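Local structure of antifreeze protein (Marinomonas primoryensis, 5JUH) at residues Leu126-Ala131 with Val190-Glu195; Ala138-Val143 with Glu195-Asn200; Gly156-Lys159 with Asp164-Asn167; Phe174-Val179 with Thr184-Lys189. The protein binds its Antarctic bacterium to diatoms and ice as a 1.5-MDa adhesin, whose calcium-binding C-terminal RTX domain probably carries the type I secretion signal. All blocks are in the same frame, centred on the assembly; numbering follows the deposited sequence.

Interaction 1: residues Leu126-Ala131 with Val190-Glu195; sequences LLTGIA and VIYNNE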
loop_
_atom_site.group_PDB
_atom_site.type_symbol
_atom_site.label_atom_id
_atom_site.label_comp_id
_atom_site.label_asym_id
_atom_site.label_seq_id
_atom_site.Cartn_x
_atom_site.Cartn_y
_atom_site.Cartn_z
ATOM N N LEU A 126 2.842 -6.555 -6.630
ATOM C CA LEU A 126 4.232 -6.436 -6.242
ATOM C C LEU A 126 4.778 -7.650 -5.523
ATOM O O LEU A 126 5.944 -7.809 -5.427
ATOM C CB LEU A 126 4.367 -5.187 -5.290
ATOM C CG LEU A 126 4.193 -3.990 -6.230
ATOM C CD1 LEU A 126 2.936 -3.254 -6.227
ATOM C CD2 LEU A 126 5.382 -3.150 -6.174
ATOM N N LEU A 127 3.898 -8.416 -4.920
ATOM C CA LEU A 127 4.245 -9.485 -4.032
ATOM C C LEU A 127 4.230 -10.873 -4.684
ATOM O O LEU A 127 4.979 -11.743 -4.313
ATOM C CB LEU A 127 3.345 -9.439 -2.823
ATOM C CG LEU A 127 3.628 -8.251 -1.905
ATOM C CD1 LEU A 127 2.457 -8.025 -1.011
ATOM C CD2 LEU A 127 4.939 -8.462 -1.084
ATOM N N THR A 128 3.349 -11.023 -5.649
ATOM C CA THR A 128 3.120 -12.364 -6.264
ATOM C C THR A 128 4.312 -12.942 -6.999
ATOM O O THR A 128 4.515 -14.166 -6.898
ATOM C CB THR A 128 1.876 -12.399 -7.164
ATOM O OG1 THR A 128 2.032 -11.481 -8.229
ATOM C CG2 THR A 128 0.653 -12.025 -6.383
ATOM N N GLY A 129 5.111 -12.121 -7.618
ATOM C CA GLY A 129 6.294 -12.622 -8.315
ATOM C C GLY A 129 7.517 -12.870 -7.456
ATOM O O GLY A 129 8.612 -13.238 -7.999
ATOM N N ILE A 130 7.417 -12.666 -6.116
ATOM C CA ILE A 130 8.521 -13.055 -5.198
ATOM C C ILE A 130 8.539 -14.531 -5.024
ATOM O O ILE A 130 7.498 -15.166 -4.867
ATOM C CB ILE A 130 8.299 -12.386 -3.850
ATOM C CG1 ILE A 130 8.349 -10.882 -4.030
ATOM C CG2 ILE A 130 9.282 -12.904 -2.839
ATOM C CD1 ILE A 130 8.002 -10.142 -2.702
ATOM N N ALA A 131 9.688 -15.114 -5.258
ATOM C CA ALA A 131 9.830 -16.538 -5.184
ATOM C C ALA A 131 9.257 -17.029 -3.829
ATOM O O ALA A 131 9.500 -16.437 -2.775
ATOM C CB ALA A 131 11.321 -16.943 -5.316
ATOM N N VAL A 190 -2.768 -3.553 4.166
ATOM C CA VAL A 190 -2.209 -4.094 2.950
ATOM C C VAL A 190 -3.113 -5.236 2.518
ATOM O O VAL A 190 -3.470 -6.112 3.348
ATOM C CB VAL A 190 -0.809 -4.635 3.166
ATOM C CG1 VAL A 190 -0.309 -5.396 1.983
ATOM C CG2 VAL A 190 0.112 -3.547 3.612
ATOM N N ILE A 191 -3.522 -5.186 1.249
ATOM C CA ILE A 191 -4.369 -6.226 0.637
ATOM C C ILE A 191 -3.479 -7.140 -0.245
ATOM O O ILE A 191 -2.648 -6.683 -0.994
ATOM C CB ILE A 191 -5.497 -5.611 -0.168
ATOM C CG1 ILE A 191 -6.470 -4.892 0.835
ATOM C CG2 ILE A 191 -6.252 -6.672 -0.923
ATOM C CD1 ILE A 191 -7.306 -3.872 0.153
ATOM N N TYR A 192 -3.618 -8.439 -0.019
ATOM C CA TYR A 192 -2.957 -9.445 -0.821
ATOM C C TYR A 192 -4.037 -10.510 -1.134
ATOM O O TYR A 192 -4.677 -11.060 -0.252
ATOM C CB TYR A 192 -1.828 -10.095 -0.043
ATOM C CG TYR A 192 -1.071 -11.187 -0.792
ATOM C CD1 TYR A 192 -0.167 -10.855 -1.724
ATOM C CD2 TYR A 192 -1.317 -12.546 -0.627
ATOM C CE1 TYR A 192 0.510 -11.818 -2.438
ATOM C CE2 TYR A 192 -0.651 -13.461 -1.321
ATOM C CZ TYR A 192 0.260 -13.093 -2.233
ATOM O OH TYR A 192 1.032 -14.077 -2.947
ATOM N N ASN A 193 -4.267 -10.696 -2.438
ATOM C CA ASN A 193 -5.319 -11.668 -2.865
ATOM C C ASN A 193 -6.677 -11.415 -2.178
ATOM O O ASN A 193 -7.315 -12.328 -1.723
ATOM C CB ASN A 193 -4.815 -13.077 -2.649
ATOM C CG ASN A 193 -3.777 -13.499 -3.646
ATOM O OD1 ASN A 193 -3.658 -12.989 -4.729
ATOM N ND2 ASN A 193 -3.123 -14.592 -3.313
ATOM N N ASN A 194 -7.142 -10.148 -2.226
ATOM C CA ASN A 194 -8.437 -9.772 -1.740
ATOM C C ASN A 194 -8.721 -9.973 -0.283
ATOM O O ASN A 194 -9.852 -9.965 0.133
ATOM C CB ASN A 194 -9.592 -10.356 -2.579
ATOM C CG ASN A 194 -9.344 -10.166 -4.039
ATOM O OD1 ASN A 194 -9.163 -11.105 -4.777
ATOM N ND2 ASN A 194 -9.333 -8.984 -4.441
ATOM N N GLU A 195 -7.701 -10.073 0.522
ATOM C CA GLU A 195 -7.843 -10.136 1.983
ATOM C C GLU A 195 -6.842 -9.092 2.567
ATOM O O GLU A 195 -5.833 -8.787 1.986
ATOM C CB GLU A 195 -7.529 -11.550 2.492
ATOM C CG GLU A 195 -8.795 -12.454 2.134
ATOM C CD GLU A 195 -8.813 -13.895 2.512
ATOM O OE1 GLU A 195 -9.939 -14.606 2.714
ATOM O OE2 GLU A 195 -7.632 -14.319 2.470
#
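Tyr192, whose ring lies against Leu127 and Thr128, is held at its backbone by a 3.0 Å hydrogen bond from Tyr192 N to Glu195 O. The return bond, Glu195 N to Tyr192 O, is longer at 3.3 Å, and the pair closes a type I' beta turn through Asn193 and Asn194, the tight reversal of a two-residue hairpin. CG of Tyr192 stands anti to the backbone N (chi1 179°), a setting that directs the ring toward Leu127 and Thr128. What meets there is purely apolar. Leu127 CB approaches Tyr192 CE1 to 3.7 Å, and the methyl Leu127 CD1 lies 3.9 Å from Tyr192 CD1, so the leucine follows one side of the phenol at an oblique angle. Further out along the same side, the methyl CG2 of Thr128 reaches Tyr192 CE1 at 4.0 Å and lies near the hydroxyl too, but in one of its two conformers, so this touch is less certain. Asn193, from within the turn, brings CG 3.9 Å above one face of the Tyr192 ring, near its rim. The segment 126-131 makes a turn of its own, type I, with Ile130 N bonded to Leu127 O. The phenol OH is satisfied by the backbone O of Pro134, in the connection to the next helix, while Asn193 N bonds to Thr124 OG1. Leu127 also packs on Phe146 and Leu147, and Tyr192 on Val143, so this buried contact lies between short helix 124-127, the hairpin of strands 187-192 and 195-200, and helix 140-150.

Interaction 2: residues Ala138-Val143 with Glu195-Asn200; sequences ADVDAV and EEYSIN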
loop_
_atom_site.group_PDB
_atom_site.type_symbol
_atom_site.label_atom_id
_atom_site.label_comp_id
_atom_site.label_asym_id
_atom_site.label_seq_id
_atom_site.Cartn_x
_atom_site.Cartn_y
_atom_site.Cartn_z
ATOM N N ALA A 138 -2.766 -20.816 0.934
ATOM C CA ALA A 138 -2.236 -20.222 2.159
ATOM C C ALA A 138 -3.349 -19.680 3.020
ATOM O O ALA A 138 -4.346 -19.077 2.541
ATOM C CB ALA A 138 -1.285 -19.083 1.774
ATOM N N ASP A 139 -3.121 -19.776 4.330
ATOM C CA ASP A 139 -3.958 -19.196 5.342
ATOM C C ASP A 139 -3.506 -17.784 5.715
ATOM O O ASP A 139 -2.445 -17.357 5.348
ATOM C CB ASP A 139 -4.127 -20.098 6.558
ATOM C CG ASP A 139 -2.875 -20.374 7.256
ATOM O OD1 ASP A 139 -2.186 -19.404 7.684
ATOM O OD2 ASP A 139 -2.453 -21.577 7.411
ATOM N N VAL A 140 -4.251 -17.115 6.600
ATOM C CA VAL A 140 -3.961 -15.709 6.886
ATOM C C VAL A 140 -2.703 -15.628 7.773
ATOM O O VAL A 140 -2.099 -14.536 7.802
ATOM C CB VAL A 140 -5.137 -14.965 7.528
ATOM C CG1 VAL A 140 -6.361 -14.919 6.601
ATOM C CG2 VAL A 140 -5.485 -15.546 8.888
ATOM N N ASP A 141 -2.265 -16.685 8.504
ATOM C CA ASP A 141 -1.012 -16.562 9.259
ATOM C C ASP A 141 0.161 -16.682 8.357
ATOM O O ASP A 141 1.127 -15.891 8.459
ATOM C CB ASP A 141 -0.963 -17.596 10.331
ATOM C CG ASP A 141 0.187 -17.391 11.182
ATOM O OD1 ASP A 141 0.317 -16.224 11.647
ATOM O OD2 ASP A 141 1.052 -18.251 11.327
ATOM N N ALA A 142 0.140 -17.539 7.381
ATOM C CA ALA A 142 1.209 -17.611 6.385
ATOM C C ALA A 142 1.321 -16.372 5.580
ATOM O O ALA A 142 2.447 -15.893 5.334
ATOM C CB ALA A 142 1.028 -18.837 5.460
ATOM N N VAL A 143 0.193 -15.757 5.244
ATOM C CA VAL A 143 0.229 -14.522 4.470
ATOM C C VAL A 143 0.806 -13.417 5.322
ATOM O O VAL A 143 1.677 -12.606 4.928
ATOM C CB VAL A 143 -1.161 -14.173 3.900
ATOM C CG1 VAL A 143 -1.017 -12.782 3.207
ATOM C CG2 VAL A 143 -1.518 -15.195 2.855
ATOM N N GLU A 195 -7.701 -10.073 0.522
ATOM C CA GLU A 195 -7.843 -10.136 1.983
ATOM C C GLU A 195 -6.842 -9.092 2.567
ATOM O O GLU A 195 -5.833 -8.787 1.986
ATOM C CB GLU A 195 -7.529 -11.550 2.492
ATOM C CG GLU A 195 -8.795 -12.454 2.134
ATOM C CD GLU A 195 -8.813 -13.895 2.512
ATOM O OE1 GLU A 195 -9.939 -14.606 2.714
ATOM O OE2 GLU A 195 -7.632 -14.319 2.470
ATOM N N GLU A 196 -7.240 -8.560 3.721
ATOM C CA GLU A 196 -6.556 -7.394 4.283
ATOM C C GLU A 196 -5.785 -7.762 5.564
ATOM O O GLU A 196 -6.263 -8.507 6.436
ATOM C CB GLU A 196 -7.584 -6.308 4.521
ATOM C CG GLU A 196 -6.902 -4.993 4.891
ATOM C CD GLU A 196 -7.887 -3.862 4.817
ATOM O OE1 GLU A 196 -8.705 -3.629 5.695
ATOM O OE2 GLU A 196 -7.779 -3.170 3.759
ATOM N N TYR A 197 -4.636 -7.099 5.676
ATOM C CA TYR A 197 -3.696 -7.276 6.762
ATOM C C TYR A 197 -3.135 -5.998 7.284
ATOM O O TYR A 197 -3.066 -5.085 6.523
ATOM C CB TYR A 197 -2.486 -8.119 6.227
ATOM C CG TYR A 197 -2.944 -9.459 5.667
ATOM C CD1 TYR A 197 -3.426 -9.551 4.334
ATOM C CD2 TYR A 197 -2.911 -10.600 6.404
ATOM C CE1 TYR A 197 -3.870 -10.730 3.819
ATOM C CE2 TYR A 197 -3.332 -11.800 5.905
ATOM C CZ TYR A 197 -3.860 -11.873 4.627
ATOM O OH TYR A 197 -4.262 -13.064 4.139
ATOM N N SER A 198 -2.862 -5.902 8.614
ATOM C CA SER A 198 -2.314 -4.701 9.195
ATOM C C SER A 198 -0.833 -4.905 9.442
ATOM O O SER A 198 -0.478 -5.787 10.192
ATOM C CB SER A 198 -3.037 -4.371 10.509
ATOM O OG SER A 198 -4.257 -3.756 10.134
ATOM N N ILE A 199 -0.001 -4.135 8.789
ATOM C CA ILE A 199 1.427 -4.280 8.820
ATOM C C ILE A 199 2.016 -3.061 9.537
ATOM O O ILE A 199 1.853 -1.917 9.108
ATOM C CB ILE A 199 2.035 -4.430 7.386
ATOM C CG1 ILE A 199 1.381 -5.616 6.625
ATOM C CG2 ILE A 199 3.552 -4.601 7.497
ATOM C CD1 ILE A 199 1.448 -6.977 7.333
ATOM N N ASN A 200 2.746 -3.319 10.647
ATOM C CA ASN A 200 3.283 -2.238 11.435
ATOM C C ASN A 200 4.465 -1.547 10.786
ATOM O O ASN A 200 5.279 -2.194 10.119
ATOM C CB ASN A 200 3.714 -2.704 12.788
ATOM C CG ASN A 200 2.547 -2.928 13.730
ATOM O OD1 ASN A 200 2.104 -1.993 14.476
ATOM N ND2 ASN A 200 2.116 -4.113 13.786
#
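The first turn of the helix from Val140 to Val143 stands beside strand 195-200 at some distance, the closest alpha carbons, those of Val140 and Glu195, being 8.4 Å apart, and the gap is bridged mainly by one side chain, Tyr197. Its CG sits beside the backbone N and anti to the carbonyl carbon (chi1 -57°), and the ring extends to the helix, where two valines one turn apart receive it. Val143 comes over one face: its CG1 makes a CH-pi contact 3.7 Å from the centroid of the Tyr197 ring, 29° off the normal and shifted toward the phenol end. The fit is tight, with Val143 CB only 3.3 Å from Tyr197 OH. Val140 works from the rim instead, where its carbonyl O lies near the ring plane, 3.6 Å from Tyr197 CE2, and its methyl CG1 is 3.7 Å from Tyr197 OH. That methyl also brushes the carboxylate of Glu195, loosely. The side chains of Tyr192 and Leu147 border the site. Within the helix start, Asp139 OD1 accepts from Ala142 N at 3.0 Å, nearly straight at 165°, and more weakly from Asp141 N; Val143 N bonds to Asp139 O. This is an Asp N-capped helix start packed, through the Tyr197 ring, on the strand of a beta hairpin that forms the edge of a mixed sheet.

Interaction 3: residues Gly156-Lys159 with Asp164-Asn167; sequences GHVK and DVAN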
loop_
_atom_site.group_PDB
_atom_site.type_symbol
_atom_site.label_atom_id
_atom_site.label_comp_id
_atom_site.label_asym_id
_atom_site.label_seq_id
_atom_site.Cartn_x
_atom_site.Cartn_y
_atom_site.Cartn_z
ATOM N N GLY A 156 5.896 7.593 5.606
ATOM C CA GLY A 156 5.858 8.140 4.217
ATOM C C GLY A 156 6.370 7.266 3.121
ATOM O O GLY A 156 6.439 7.723 1.965
ATOM N N HIS A 157 6.714 6.019 3.498
ATOM C CA HIS A 157 7.201 5.094 2.505
ATOM C C HIS A 157 6.634 3.687 2.752
ATOM O O HIS A 157 6.527 3.218 3.890
ATOM C CB HIS A 157 8.742 4.958 2.499
ATOM C CG HIS A 157 9.429 6.202 2.068
ATOM N ND1 HIS A 157 9.817 6.388 0.757
ATOM C CD2 HIS A 157 9.681 7.324 2.741
ATOM C CE1 HIS A 157 10.283 7.611 0.647
ATOM N NE2 HIS A 157 10.190 8.195 1.817
ATOM N N VAL A 158 6.456 2.985 1.624
ATOM C CA VAL A 158 6.158 1.548 1.676
ATOM C C VAL A 158 6.998 0.915 0.578
ATOM O O VAL A 158 6.925 1.332 -0.603
ATOM C CB VAL A 158 4.629 1.291 1.421
ATOM C CG1 VAL A 158 4.315 -0.196 1.415
ATOM C CG2 VAL A 158 3.778 1.994 2.471
ATOM N N LYS A 159 7.773 -0.083 0.937
ATOM C CA LYS A 159 8.744 -0.680 0.029
ATOM C C LYS A 159 8.523 -2.179 -0.009
ATOM O O LYS A 159 8.260 -2.754 0.992
ATOM C CB LYS A 159 10.181 -0.348 0.442
ATOM C CG LYS A 159 10.465 1.166 0.338
ATOM C CD LYS A 159 11.879 1.365 0.784
ATOM C CE LYS A 159 12.194 2.807 1.033
ATOM N NZ LYS A 159 12.540 3.595 -0.077
ATOM N N ASP A 164 10.314 1.488 -3.567
ATOM C CA ASP A 164 9.091 2.166 -3.312
ATOM C C ASP A 164 7.929 1.634 -4.202
ATOM O O ASP A 164 8.085 1.399 -5.397
ATOM C CB ASP A 164 9.223 3.678 -3.510
ATOM C CG ASP A 164 10.069 4.305 -2.441
ATOM O OD1 ASP A 164 9.725 4.212 -1.198
ATOM O OD2 ASP A 164 11.029 4.964 -2.758
ATOM N N VAL A 165 6.822 1.378 -3.550
ATOM C CA VAL A 165 5.638 0.920 -4.282
ATOM C C VAL A 165 4.916 2.064 -4.972
ATOM O O VAL A 165 4.085 1.858 -5.881
ATOM C CB VAL A 165 4.706 0.071 -3.386
ATOM C CG1 VAL A 165 5.413 -1.080 -2.679
ATOM C CG2 VAL A 165 3.928 0.933 -2.396
ATOM N N ALA A 166 5.119 3.263 -4.410
ATOM C CA ALA A 166 4.429 4.484 -4.837
ATOM C C ALA A 166 5.212 5.643 -4.246
ATOM O O ALA A 166 5.892 5.444 -3.268
ATOM C CB ALA A 166 2.953 4.583 -4.395
ATOM N N ASN A 167 4.992 6.851 -4.771
ATOM C CA ASN A 167 5.458 8.052 -4.078
ATOM C C ASN A 167 4.284 8.613 -3.331
ATOM O O ASN A 167 3.226 8.810 -3.906
ATOM C CB ASN A 167 5.977 9.045 -5.115
ATOM C CG ASN A 167 7.269 8.539 -5.745
ATOM O OD1 ASN A 167 7.381 8.456 -6.992
ATOM N ND2 ASN A 167 8.151 8.191 -4.970
HETATM O O HOH W 1 7.041 4.654 -0.762
HETATM O O HOH W 2 13.904 3.088 -2.237
#
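His157 sends ND1 to Asp164 OD1, a hydrogen bond of 2.9 Å and 171°. The oxygen lies in the imidazole plane, at the ring edge, but the ring reaches it on the syn side, 31° out of the carboxylate plane. Val158 follows, with its carbonyl O taking Val165 N at 2.9 Å. Its CB meets Val165 CG2 at 3.9 Å, and the methyls of Val165 close around the same carbonyl. The two strands, 157-160 and 163-168, form a beta hairpin in which Lys159 and Asp164 are an antiparallel non-hydrogen-bonded pair. Beyond that pair the regular pairing lapses: Val158 N gives its hydrogen to water 1, 3.0 Å away, which lies between it and Ala166 O and also near Asp164 OD1. Lys159 lies alongside Asp164, pointing the same way, and its chain bends at the last torsion (chi4 -83°) to bring NZ over the carboxylate. The salt bridge from Lys159 NZ to Asp164 OD1 is 3.1 Å long and comes from above the plane, on the face opposite to the one used by His157, so a single oxygen is gripped from both sides. Lys159 NZ also donates to water 2 at 2.6 Å.

Interaction 4: residues Phe174-Val179 with Thr184-Lys189; sequences FDSNGV and TADSIK. With CA (calcium ion), chain B.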
loop_
_atom_site.group_PDB
_atom_site.type_symbol
_atom_site.label_atom_id
_atom_site.label_comp_id
_atom_site.label_asym_id
_atom_site.label_seq_id
_atom_site.Cartn_x
_atom_site.Cartn_y
_atom_site.Cartn_z
ATOM N N PHE A 174 0.721 8.839 7.846
ATOM C CA PHE A 174 0.906 7.484 8.266
ATOM C C PHE A 174 0.602 7.219 9.770
ATOM O O PHE A 174 0.869 6.155 10.270
ATOM C CB PHE A 174 2.321 7.016 7.911
ATOM C CG PHE A 174 2.516 6.565 6.455
ATOM C CD1 PHE A 174 2.055 7.281 5.417
ATOM C CD2 PHE A 174 3.115 5.449 6.195
ATOM C CE1 PHE A 174 2.203 6.870 4.124
ATOM C CE2 PHE A 174 3.348 5.031 4.881
ATOM C CZ PHE A 174 2.861 5.743 3.865
ATOM N N ASP A 175 -0.072 8.129 10.420
ATOM C CA ASP A 175 -0.518 7.974 11.813
ATOM C C ASP A 175 -1.849 7.252 11.827
ATOM O O ASP A 175 -2.924 7.861 11.739
ATOM C CB ASP A 175 -0.654 9.329 12.410
ATOM C CG ASP A 175 -1.104 9.271 13.972
ATOM O OD1 ASP A 175 -0.996 8.183 14.650
ATOM O OD2 ASP A 175 -1.583 10.370 14.383
ATOM N N SER A 176 -1.791 5.934 11.939
ATOM C CA SER A 176 -3.049 5.114 11.862
ATOM C C SER A 176 -3.874 5.180 13.115
ATOM O O SER A 176 -5.067 5.044 13.072
ATOM C CB SER A 176 -2.730 3.698 11.503
ATOM O OG SER A 176 -1.888 3.044 12.462
ATOM N N ASN A 177 -3.204 5.355 14.237
ATOM C CA ASN A 177 -3.848 5.255 15.573
ATOM C C ASN A 177 -4.242 6.566 16.170
ATOM O O ASN A 177 -4.900 6.604 17.199
ATOM C CB ASN A 177 -3.094 4.299 16.508
ATOM C CG ASN A 177 -1.761 4.833 16.937
ATOM O OD1 ASN A 177 -1.456 5.984 16.706
ATOM N ND2 ASN A 177 -0.994 4.039 17.554
ATOM N N GLY A 178 -3.850 7.672 15.551
ATOM C CA GLY A 178 -4.200 8.994 15.909
ATOM C C GLY A 178 -3.430 9.548 17.126
ATOM O O GLY A 178 -3.836 10.522 17.675
ATOM N N VAL A 179 -2.455 8.832 17.613
ATOM C CA VAL A 179 -1.618 9.240 18.741
ATOM C C VAL A 179 -0.145 9.127 18.456
ATOM O O VAL A 179 0.302 8.348 17.660
ATOM C CB VAL A 179 -1.966 8.522 20.041
ATOM C CG1 VAL A 179 -3.386 8.807 20.486
ATOM C CG2 VAL A 179 -1.709 7.046 20.022
ATOM N N THR A 184 6.359 2.990 15.454
ATOM C CA THR A 184 6.176 1.585 15.255
ATOM C C THR A 184 4.843 0.988 15.724
ATOM O O THR A 184 4.553 -0.148 15.358
ATOM C CB THR A 184 7.338 0.767 15.786
ATOM O OG1 THR A 184 7.393 0.962 17.197
ATOM C CG2 THR A 184 8.584 1.115 15.152
ATOM N N ALA A 185 4.071 1.744 16.483
ATOM C CA ALA A 185 2.758 1.264 16.903
ATOM C C ALA A 185 1.756 1.455 15.803
ATOM O O ALA A 185 0.738 0.824 15.800
ATOM C CB ALA A 185 2.273 2.042 18.124
ATOM N N ASP A 186 2.057 2.336 14.855
ATOM C CA ASP A 186 1.174 2.552 13.684
ATOM C C ASP A 186 1.338 1.426 12.684
ATOM O O ASP A 186 2.331 0.655 12.653
ATOM C CB ASP A 186 1.523 3.904 13.047
ATOM C CG ASP A 186 1.065 5.129 13.925
ATOM O OD1 ASP A 186 -0.095 5.305 14.205
ATOM O OD2 ASP A 186 1.990 5.889 14.308
ATOM N N SER A 187 0.300 1.317 11.855
ATOM C CA SER A 187 0.323 0.300 10.806
ATOM C C SER A 187 -0.433 0.765 9.596
ATOM O O SER A 187 -1.198 1.748 9.616
ATOM C CB SER A 187 -0.306 -1.035 11.326
ATOM O OG SER A 187 -1.670 -0.769 11.714
ATOM N N ILE A 188 -0.213 0.033 8.509
ATOM C CA ILE A 188 -0.990 0.275 7.270
ATOM C C ILE A 188 -1.755 -0.973 6.924
ATOM O O ILE A 188 -1.303 -2.106 7.244
ATOM C CB ILE A 188 -0.130 0.720 6.073
ATOM C CG1 ILE A 188 0.796 -0.299 5.630
ATOM C CG2 ILE A 188 0.469 2.089 6.311
ATOM C CD1 ILE A 188 1.193 -0.088 4.175
ATOM N N LYS A 189 -2.855 -0.771 6.227
ATOM C CA LYS A 189 -3.670 -1.857 5.721
ATOM C C LYS A 189 -3.139 -2.289 4.314
ATOM O O LYS A 189 -3.067 -1.442 3.418
ATOM C CB LYS A 189 -5.095 -1.451 5.676
ATOM C CG LYS A 189 -5.633 -1.162 7.061
ATOM C CD LYS A 189 -7.126 -0.981 7.134
ATOM C CE LYS A 189 -7.538 0.278 6.435
ATOM N NZ LYS A 189 -8.990 0.645 6.793
HETATM CA CA CA B . 0.476 7.072 15.776
HETATM O O HOH W 3 1.818 5.664 17.261
#
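Asp186 turns its carboxylate onto the calcium ion and crowds the oxygens of Asp175 and Asn177 that bind the same metal. Both Asp186 OD1 and OD2 hold the calcium ion at 2.4 Å, a bidentate grip, while Asp175 OD1 binds it at 2.2 Å. The metal draws these oxygens together: Asn177 OD1 is only 2.9 Å from Asp186 OD1. The carboxylates of Asp175 and Asp186 are turned 79° apart. Val179 O, water 3 and Gly181 O complete seven ligands with Asn177 OD1. Backbone N-H groups steady the oxygens, for Asp186 OD1 accepts from Asn177 N at 3.1 Å and, weakly, from Ser176 N, while Asp186 OD2 takes Thr183 N. Asn177 OD1 accepts in turn from Val179 N, 3.2 Å, an Asx turn in which the donor stands above the carbonyl plane. The torsion of Ser176 (chi1 61°) tucks OG between its own backbone N and carbonyl carbon, where it receives Ser187 N at 2.9 Å and 169°, tying the loop to the start of strand 187-192. Phe174 touches Ile188 CG2 with its CD2, 4.3 Å away, where the loop leaves the interior. Ligands at positions 1, 3, 5, 7 and 12, the last bidentate, follow the spacing of an EF-hand-like calcium loop, here leading into a strand.

Interactions 1 and 2 share the hairpin of strands 187-192 and 195-200 and set it against helices 124-127 and 140-150 through two tyrosines: interaction 1 is buried and apolar, interaction 2 nearer the surface with CH-pi, carbonyl and hydroxyl touches, and neither has a hydrogen bond between its segments. Interaction 4 uses the opposite end of strand 187-192, where a partly exposed loop is fixed by calcium and backbone N-H bonds. Interaction 3, a hairpin in the other sheet, is polar on its His157, Lys159 and Asp164 side, yet Val158 meets Phe174 and Ile188 of interaction 4, and Val165 meets Leu126 of interaction 1. Apolar side chains join contacts, while charge and calcium tie segments within interactions 3 and 4.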